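Local coordinates for 23S rRNA (guanine(2535)-N(1))-methyltransferase (Streptomyces viridochromogenes, PDB 1O9H), which methylates N1 of guanine-2535 in 23S ribosomal RNA with S-adenosyl-L-methionine as methyl donor, conferring resistance to the orthosomycin antibiotic avilamycin, at residues Pro52-Asp57 and Leu77-Ala82; Thr213-Lys218 and Ile232-Ala237. One frame throughout, in Å; residues are numbered along the deposited sequence.

Contact 1. Residues Pro52-Asp57 and Leu77-Ala82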
ATOM      1  N   PRO A  52      -2.879   6.942  15.481  1.00 47.05           N
ATOM      2  CA  PRO A  52      -3.256   6.937  14.060  1.00 46.03           C
ATOM      3  C   PRO A  52      -2.180   7.527  13.151  1.00 44.22           C
ATOM      4  O   PRO A  52      -1.682   8.619  13.389  1.00 43.37           O
ATOM      5  CB  PRO A  52      -4.507   7.828  14.015  1.00 46.46           C
ATOM      6  CG  PRO A  52      -5.024   7.865  15.404  1.00 47.20           C
ATOM      7  CD  PRO A  52      -3.844   7.697  16.302  1.00 47.48           C
ATOM      8  N   VAL A  53      -1.869   6.790  12.098  1.00 42.54           N
ATOM      9  CA  VAL A  53      -0.761   7.080  11.212  1.00 41.61           C
ATOM     10  C   VAL A  53      -1.285   7.541   9.851  1.00 39.83           C
ATOM     11  O   VAL A  53      -2.305   7.067   9.378  1.00 38.78           O
ATOM     12  CB  VAL A  53       0.082   5.808  11.049  1.00 41.99           C
ATOM     13  CG1 VAL A  53       1.060   5.926   9.914  1.00 43.68           C
ATOM     14  CG2 VAL A  53       0.809   5.487  12.363  1.00 43.13           C
ATOM     15  N   THR A  54      -0.570   8.477   9.240  1.00 38.25           N
ATOM     16  CA  THR A  54      -0.816   8.882   7.860  1.00 37.16           C
ATOM     17  C   THR A  54       0.092   8.049   6.973  1.00 35.69           C
ATOM     18  O   THR A  54       1.293   8.078   7.132  1.00 35.98           O
ATOM     19  CB  THR A  54      -0.519  10.374   7.686  1.00 36.95           C
ATOM     20  OG1 THR A  54      -1.403  11.118   8.514  1.00 35.45           O
ATOM     21  CG2 THR A  54      -0.831  10.859   6.284  1.00 37.39           C
ATOM     22  N   LEU A  55      -0.502   7.302   6.055  1.00 34.40           N
ATOM     23  CA  LEU A  55       0.194   6.323   5.226  1.00 33.41           C
ATOM     24  C   LEU A  55       0.202   6.774   3.767  1.00 32.49           C
ATOM     25  O   LEU A  55      -0.789   7.220   3.239  1.00 31.29           O
ATOM     26  CB  LEU A  55      -0.492   4.953   5.387  1.00 33.51           C
ATOM     27  CG  LEU A  55      -0.209   3.844   4.373  1.00 33.90           C
ATOM     28  CD1 LEU A  55       1.218   3.358   4.516  1.00 34.17           C
ATOM     29  CD2 LEU A  55      -1.220   2.694   4.533  1.00 33.47           C
ATOM     30  N   TRP A  56       1.333   6.633   3.110  1.00 32.26           N
ATOM     31  CA  TRP A  56       1.477   7.083   1.741  1.00 32.02           C
ATOM     32  C   TRP A  56       2.088   6.000   0.893  1.00 31.34           C
ATOM     33  O   TRP A  56       3.050   5.367   1.299  1.00 31.08           O
ATOM     34  CB  TRP A  56       2.390   8.281   1.752  1.00 32.51           C
ATOM     35  CG  TRP A  56       2.656   8.950   0.443  1.00 33.85           C
ATOM     36  CD1 TRP A  56       1.901   8.913  -0.712  1.00 34.44           C
ATOM     37  CD2 TRP A  56       3.764   9.802   0.166  1.00 34.78           C
ATOM     38  NE1 TRP A  56       2.486   9.703  -1.678  1.00 33.88           N
ATOM     39  CE2 TRP A  56       3.627  10.262  -1.160  1.00 35.05           C
ATOM     40  CE3 TRP A  56       4.865  10.226   0.912  1.00 35.73           C
ATOM     41  CZ2 TRP A  56       4.555  11.115  -1.750  1.00 36.93           C
ATOM     42  CZ3 TRP A  56       5.787  11.077   0.324  1.00 37.34           C
ATOM     43  CH2 TRP A  56       5.626  11.510  -0.997  1.00 37.56           C
ATOM     44  N   ASP A  57       1.521   5.778  -0.284  1.00 31.21           N
ATOM     45  CA  ASP A  57       2.112   4.899  -1.272  1.00 30.86           C
ATOM     46  C   ASP A  57       2.361   5.741  -2.520  1.00 31.58           C
ATOM     47  O   ASP A  57       1.413   6.180  -3.170  1.00 31.54           O
ATOM     48  CB  ASP A  57       1.189   3.732  -1.544  1.00 30.64           C
ATOM     49  CG  ASP A  57       1.819   2.692  -2.435  1.00 30.58           C
ATOM     50  OD1 ASP A  57       2.829   3.014  -3.115  1.00 31.85           O
ATOM     51  OD2 ASP A  57       1.350   1.546  -2.539  1.00 28.66           O
ATOM     52  N   LEU A  77      -5.208   4.078  11.324  1.00 34.86           N
ATOM     53  CA  LEU A  77      -5.059   4.977  10.197  1.00 34.86           C
ATOM     54  C   LEU A  77      -5.907   6.233  10.353  1.00 35.21           C
ATOM     55  O   LEU A  77      -7.117   6.167  10.522  1.00 34.31           O
ATOM     56  CB  LEU A  77      -5.418   4.258   8.899  1.00 34.41           C
ATOM     57  CG  LEU A  77      -4.537   3.067   8.463  1.00 33.24           C
ATOM     58  CD1 LEU A  77      -4.922   2.630   7.105  1.00 31.48           C
ATOM     59  CD2 LEU A  77      -3.067   3.393   8.456  1.00 32.96           C
ATOM     60  N   ARG A  78      -5.232   7.370  10.292  1.00 36.25           N
ATOM     61  CA  ARG A  78      -5.866   8.677  10.245  1.00 37.66           C
ATOM     62  C   ARG A  78      -6.255   8.984   8.787  1.00 37.08           C
ATOM     63  O   ARG A  78      -7.346   9.467   8.512  1.00 37.06           O
ATOM     64  CB  ARG A  78      -4.903   9.748  10.811  1.00 38.36           C
ATOM     65  CG  ARG A  78      -5.050  11.138  10.206  1.00 43.13           C
ATOM     66  CD  ARG A  78      -4.038  12.170  10.716  1.00 49.12           C
ATOM     67  NE  ARG A  78      -3.816  12.001  12.146  1.00 53.91           N
ATOM     68  CZ  ARG A  78      -4.663  12.375  13.104  1.00 57.98           C
ATOM     69  NH1 ARG A  78      -5.813  12.985  12.814  1.00 60.39           N
ATOM     70  NH2 ARG A  78      -4.354  12.143  14.378  1.00 59.29           N
ATOM     71  N   GLN A  79      -5.349   8.719   7.858  1.00 36.48           N
ATOM     72  CA  GLN A  79      -5.671   8.884   6.451  1.00 36.28           C
ATOM     73  C   GLN A  79      -4.627   8.264   5.540  1.00 34.68           C
ATOM     74  O   GLN A  79      -3.510   8.012   5.971  1.00 34.71           O
ATOM     75  CB  GLN A  79      -5.810  10.367   6.133  1.00 37.25           C
ATOM     76  CG  GLN A  79      -4.494  11.074   5.867  1.00 39.96           C
ATOM     77  CD  GLN A  79      -4.716  12.413   5.227  1.00 43.31           C
ATOM     78  OE1 GLN A  79      -5.317  12.494   4.144  1.00 46.50           O
ATOM     79  NE2 GLN A  79      -4.243  13.473   5.884  1.00 44.93           N
ATOM     80  N   VAL A  80      -4.988   8.028   4.279  1.00 33.15           N
ATOM     81  CA  VAL A  80      -4.048   7.461   3.309  1.00 31.83           C
ATOM     82  C   VAL A  80      -3.861   8.316   2.036  1.00 31.65           C
ATOM     83  O   VAL A  80      -4.809   8.892   1.511  1.00 30.66           O
ATOM     84  CB  VAL A  80      -4.443   6.043   2.912  1.00 31.21           C
ATOM     85  CG1 VAL A  80      -4.673   5.204   4.146  1.00 31.70           C
ATOM     86  CG2 VAL A  80      -5.653   6.027   2.029  1.00 29.63           C
ATOM     87  N   ILE A  81      -2.625   8.353   1.555  1.00 31.52           N
ATOM     88  CA  ILE A  81      -2.254   9.076   0.350  1.00 31.98           C
ATOM     89  C   ILE A  81      -1.814   8.081  -0.722  1.00 31.46           C
ATOM     90  O   ILE A  81      -0.987   7.204  -0.465  1.00 29.98           O
ATOM     91  CB  ILE A  81      -1.103  10.073   0.596  1.00 32.37           C
ATOM     92  CG1 ILE A  81      -1.286  10.903   1.883  1.00 33.31           C
ATOM     93  CG2 ILE A  81      -0.971  11.015  -0.614  1.00 32.75           C
ATOM     94  CD1 ILE A  81      -2.385  11.871   1.827  1.00 33.95           C
ATOM     95  N   ALA A  82      -2.380   8.215  -1.917  1.00 31.46           N
ATOM     96  CA  ALA A  82      -1.969   7.384  -3.049  1.00 32.53           C
ATOM     97  C   ALA A  82      -1.411   8.278  -4.149  1.00 33.52           C
ATOM     98  O   ALA A  82      -1.933   9.356  -4.430  1.00 33.09           O
ATOM     99  CB  ALA A  82      -3.144   6.570  -3.574  1.00 32.08           C
TER
HETATM  100  O   HOH W   1      -0.786  11.607  11.284  1.00 45.60           O
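Trp56 sets the CD1 edge of its indole against CB and CG2 of Ile81, with CD1 3.5 Å from Ile81 CB, and the two side chains slant past each other on one face of a parallel sheet. CG of the tryptophan is anti to its own backbone N (chi1 -178°), which sends the bulk of the ring away from strand 77-84 and leaves the CD1 edge beside Ile81; the carbonyl oxygen of Ile81 then lies in the indole plane at its edge, 3.4 Å from CD1. The ring NH, for its part, is taken by Ser83 OG. Farther back on the same face, Thr54 and Gln79 run side by side, Thr54 CG2 meeting Gln79 CG at 3.7 Å. On the opposite face, which also carries Asp57, the contact is aliphatic: Leu55 CB touches Leu77 CD2, and Leu55 CD2 reaches Val80 CG1.

Beneath the side chains the backbones alternate as parallel strands do. Leu55 is bound through both its N and its O to strand 77-84, the N to Gln79 O (3.1 Å) and the O to Ile81 N (2.7 Å), and Asp57 N goes on to Ile81 O. At the other end a beta bulge shifts the register by one residue, and Arg78 N hydrogen-bonds to Val53 O from well above the carbonyl plane. The Arg78 side chain passes Thr54, its CD 3.6 Å from Thr54 OG1; a water binds that hydroxyl and, weakly, Arg78 NE.

These are the first two strands of a Rossmann-like methyltransferase fold, joined by the beta-alpha-beta crossover through helix 64-72. That helix covers the Leu55 face through Leu66, helix 157-164 packs against Trp56 and Ile81 on the other, and strand 171-175 flanks strand 53-57 on the side away from strand 77-84.

Contact 2. Residues Thr213-Lys218 and Ile232-Ala237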
ATOM      1  N   THR A 213       9.453  -2.889  -1.040  1.00 50.64           N
ATOM      2  CA  THR A 213       9.425  -4.328  -1.321  1.00 52.55           C
ATOM      3  C   THR A 213       9.836  -4.585  -2.758  1.00 54.71           C
ATOM      4  O   THR A 213       9.537  -3.787  -3.642  1.00 55.09           O
ATOM      5  CB  THR A 213       8.018  -4.873  -1.121  1.00 52.25           C
ATOM      6  OG1 THR A 213       7.239  -3.919  -0.385  1.00 53.67           O
ATOM      7  CG2 THR A 213       8.026  -6.112  -0.258  1.00 51.41           C
ATOM      8  N   ASP A 214      10.511  -5.703  -2.985  1.00 57.56           N
ATOM      9  CA  ASP A 214      10.926  -6.108  -4.322  1.00 59.94           C
ATOM     10  C   ASP A 214      10.871  -7.623  -4.452  1.00 62.32           C
ATOM     11  O   ASP A 214      10.792  -8.342  -3.454  1.00 62.06           O
ATOM     12  CB  ASP A 214      12.346  -5.604  -4.615  1.00 59.96           C
ATOM     13  CG  ASP A 214      12.532  -5.145  -6.063  1.00 60.54           C
ATOM     14  OD1 ASP A 214      13.688  -4.862  -6.446  1.00 60.99           O
ATOM     15  OD2 ASP A 214      11.599  -5.027  -6.888  1.00 60.97           O
ATOM     16  N   ARG A 215      10.922  -8.102  -5.692  1.00 65.48           N
ATOM     17  CA  ARG A 215      10.967  -9.539  -5.965  1.00 68.13           C
ATOM     18  C   ARG A 215      12.370 -10.134  -5.767  1.00 69.43           C
ATOM     19  O   ARG A 215      12.541 -11.349  -5.836  1.00 69.88           O
ATOM     20  CB  ARG A 215      10.477  -9.821  -7.385  1.00 69.04           C
ATOM     21  CG  ARG A 215       9.875 -11.215  -7.587  1.00 72.21           C
ATOM     22  CD  ARG A 215       8.451 -11.370  -7.057  1.00 76.37           C
ATOM     23  NE  ARG A 215       7.886 -12.685  -7.390  1.00 79.86           N
ATOM     24  CZ  ARG A 215       6.602 -13.036  -7.223  1.00 82.83           C
ATOM     25  NH1 ARG A 215       5.711 -12.169  -6.727  1.00 83.80           N
ATOM     26  NH2 ARG A 215       6.204 -14.263  -7.558  1.00 83.24           N
ATOM     27  N   SER A 216      13.369  -9.288  -5.512  1.00 71.04           N
ATOM     28  CA  SER A 216      14.734  -9.756  -5.266  1.00 72.31           C
ATOM     29  C   SER A 216      14.896 -10.452  -3.910  1.00 73.48           C
ATOM     30  O   SER A 216      13.935 -10.590  -3.148  1.00 73.59           O
ATOM     31  CB  SER A 216      15.729  -8.597  -5.371  1.00 72.30           C
ATOM     32  OG  SER A 216      15.846  -7.900  -4.146  1.00 72.52           O
ATOM     33  N   ARG A 217      16.125 -10.897  -3.634  1.00 74.94           N
ATOM     34  CA  ARG A 217      16.473 -11.570  -2.374  1.00 76.07           C
ATOM     35  C   ARG A 217      17.013 -10.576  -1.339  1.00 76.26           C
ATOM     36  O   ARG A 217      16.918 -10.809  -0.134  1.00 76.27           O
ATOM     37  CB  ARG A 217      17.518 -12.671  -2.612  1.00 76.42           C
ATOM     38  CG  ARG A 217      17.126 -13.741  -3.646  1.00 78.10           C
ATOM     39  CD  ARG A 217      15.824 -14.500  -3.354  1.00 80.18           C
ATOM     40  NE  ARG A 217      15.812 -15.183  -2.050  1.00 82.01           N
ATOM     41  CZ  ARG A 217      14.929 -16.125  -1.688  1.00 82.51           C
ATOM     42  NH1 ARG A 217      13.975 -16.527  -2.526  1.00 82.98           N
ATOM     43  NH2 ARG A 217      15.006 -16.679  -0.480  1.00 82.37           N
ATOM     44  N   LYS A 218      17.598  -9.483  -1.822  1.00 76.56           N
ATOM     45  CA  LYS A 218      18.090  -8.418  -0.955  1.00 76.97           C
ATOM     46  C   LYS A 218      18.074  -7.084  -1.707  1.00 76.86           C
ATOM     47  O   LYS A 218      18.418  -7.028  -2.896  1.00 76.82           O
ATOM     48  CB  LYS A 218      19.507  -8.750  -0.462  1.00 77.25           C
ATOM     49  CG  LYS A 218      20.069  -7.793   0.594  1.00 77.92           C
ATOM     50  CD  LYS A 218      21.422  -8.281   1.128  1.00 79.49           C
ATOM     51  CE  LYS A 218      21.289  -9.466   2.106  1.00 80.21           C
ATOM     52  NZ  LYS A 218      20.376  -9.191   3.276  1.00 80.50           N
ATOM     53  N   ILE A 232      10.415 -13.010   2.506  1.00 69.72           N
ATOM     54  CA  ILE A 232       9.412 -14.062   2.663  1.00 70.11           C
ATOM     55  C   ILE A 232       9.011 -14.611   1.302  1.00 70.35           C
ATOM     56  O   ILE A 232       8.234 -13.994   0.568  1.00 70.55           O
ATOM     57  CB  ILE A 232       8.186 -13.575   3.473  1.00 70.20           C
ATOM     58  CG1 ILE A 232       8.631 -13.122   4.866  1.00 70.54           C
ATOM     59  CG2 ILE A 232       7.153 -14.704   3.611  1.00 70.20           C
ATOM     60  CD1 ILE A 232       7.512 -12.652   5.771  1.00 70.86           C
ATOM     61  N   GLY A 233       9.556 -15.786   0.991  1.00 70.56           N
ATOM     62  CA  GLY A 233       9.321 -16.449  -0.274  1.00 70.46           C
ATOM     63  C   GLY A 233      10.127 -15.753  -1.345  1.00 70.35           C
ATOM     64  O   GLY A 233      11.357 -15.696  -1.270  1.00 70.31           O
ATOM     65  N   THR A 234       9.414 -15.202  -2.323  1.00 70.11           N
ATOM     66  CA  THR A 234      10.023 -14.510  -3.453  1.00 69.92           C
ATOM     67  C   THR A 234      10.343 -13.049  -3.128  1.00 69.28           C
ATOM     68  O   THR A 234      11.107 -12.401  -3.849  1.00 69.24           O
ATOM     69  CB  THR A 234       9.069 -14.565  -4.666  1.00 70.23           C
ATOM     70  OG1 THR A 234       7.812 -13.954  -4.332  1.00 70.43           O
ATOM     71  CG2 THR A 234       8.699 -16.025  -5.022  1.00 70.73           C
ATOM     72  N   ARG A 235       9.764 -12.542  -2.038  1.00 68.49           N
ATOM     73  CA  ARG A 235       9.812 -11.114  -1.707  1.00 67.66           C
ATOM     74  C   ARG A 235      10.834 -10.758  -0.629  1.00 66.45           C
ATOM     75  O   ARG A 235      11.129 -11.565   0.251  1.00 66.24           O
ATOM     76  CB  ARG A 235       8.424 -10.640  -1.270  1.00 67.88           C
ATOM     77  CG  ARG A 235       7.531 -10.210  -2.422  1.00 68.68           C
ATOM     78  CD  ARG A 235       7.258  -8.708  -2.451  1.00 70.29           C
ATOM     79  NE  ARG A 235       6.693  -8.258  -3.721  1.00 71.43           N
ATOM     80  CZ  ARG A 235       5.490  -8.596  -4.187  1.00 71.91           C
ATOM     81  NH1 ARG A 235       5.083  -8.123  -5.360  1.00 71.92           N
ATOM     82  NH2 ARG A 235       4.686  -9.399  -3.496  1.00 72.49           N
ATOM     83  N   SER A 236      11.357  -9.533  -0.721  1.00 65.10           N
ATOM     84  CA  SER A 236      12.252  -8.960   0.284  1.00 64.06           C
ATOM     85  C   SER A 236      11.904  -7.487   0.572  1.00 63.11           C
ATOM     86  O   SER A 236      11.434  -6.765  -0.310  1.00 62.88           O
ATOM     87  CB  SER A 236      13.719  -9.098  -0.153  1.00 64.00           C
ATOM     88  OG  SER A 236      14.028  -8.223  -1.224  1.00 63.46           O
ATOM     89  N   ALA A 237      12.137  -7.053   1.810  1.00 61.87           N
ATOM     90  CA  ALA A 237      11.781  -5.703   2.245  1.00 60.94           C
ATOM     91  C   ALA A 237      12.862  -5.062   3.111  1.00 59.91           C
ATOM     92  O   ALA A 237      13.499  -5.730   3.920  1.00 59.77           O
ATOM     93  CB  ALA A 237      10.456  -5.727   2.999  1.00 60.91           C
TER
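With chi1 at 72°, Ser236 OG sits between its own backbone N and carbonyl carbon and is turned to the chain leaving the neighbouring strand, where it donates to Ser216 O at 3.1 Å from far above the carbonyl plane (73° out of it), not on a lone pair; Arg215, bent at chi2 (78°) and extended beyond it, runs alongside Thr234. Both groups belong to the antiparallel end of the mixed Rossmann-like sheet, where strand 209-214 pairs with strand 235-241 beside the type II' turn Ile232-Arg235 of a beta hairpin. Gly233 takes up the positive phi that such a turn calls for.

Asp214 and Ser236 form a hydrogen-bonded pair, each N-H donating to the other's O at 3.0 Å. Thr213 and Ala237 follow as a non-hydrogen-bonded pair, and on their face Thr213 CG2 rests against Arg235 CD (3.5 Å), the two side chains crossing at about a right angle.

Beyond Asp214 the strand gives way to a loop, and much of the contact is made by arginine side chains and hydroxyls. Arg217, folded at chi2 and chi3, curls its NH1 to 3.0 Å from Gly233 O, although the angle is poor for a hydrogen bond. Arg215 and Arg235 bring like charges close, NH1 to NH1 4.3 Å apart; the salt bridge from Arg235 NH1 to Asp175 OD2 probably eases this. Helix 33-44 covers the Thr213 and Arg235 side chains through Ile39 and Leu35. Out at the exposed turn, Thr234 OG1 lies over the centre of the Arg215 guanidinium, 3.2 Å above its plane.

Overall arrangement
The two contacts belong to one seven-stranded sheet but lie on opposite sides of the chain's centre, about 23 Å apart between their own centres and about 8 Å at the nearest atoms. Contact 1 is in the buried parallel part, contact 2 at the partly exposed antiparallel end; strand 171-175 alone lies between strand 53-57 of contact 1 and strand 209-214 of contact 2, and its Thr174 meets both Asp57 and Thr213. Their chemistry follows this placing. In contact 1 strand pairing runs on through a bulge, with indole and aliphatic packing on the faces, whereas contact 2 has a short strand pairing that passes into loop and turn, where arginines and hydroxyls do most of the touching.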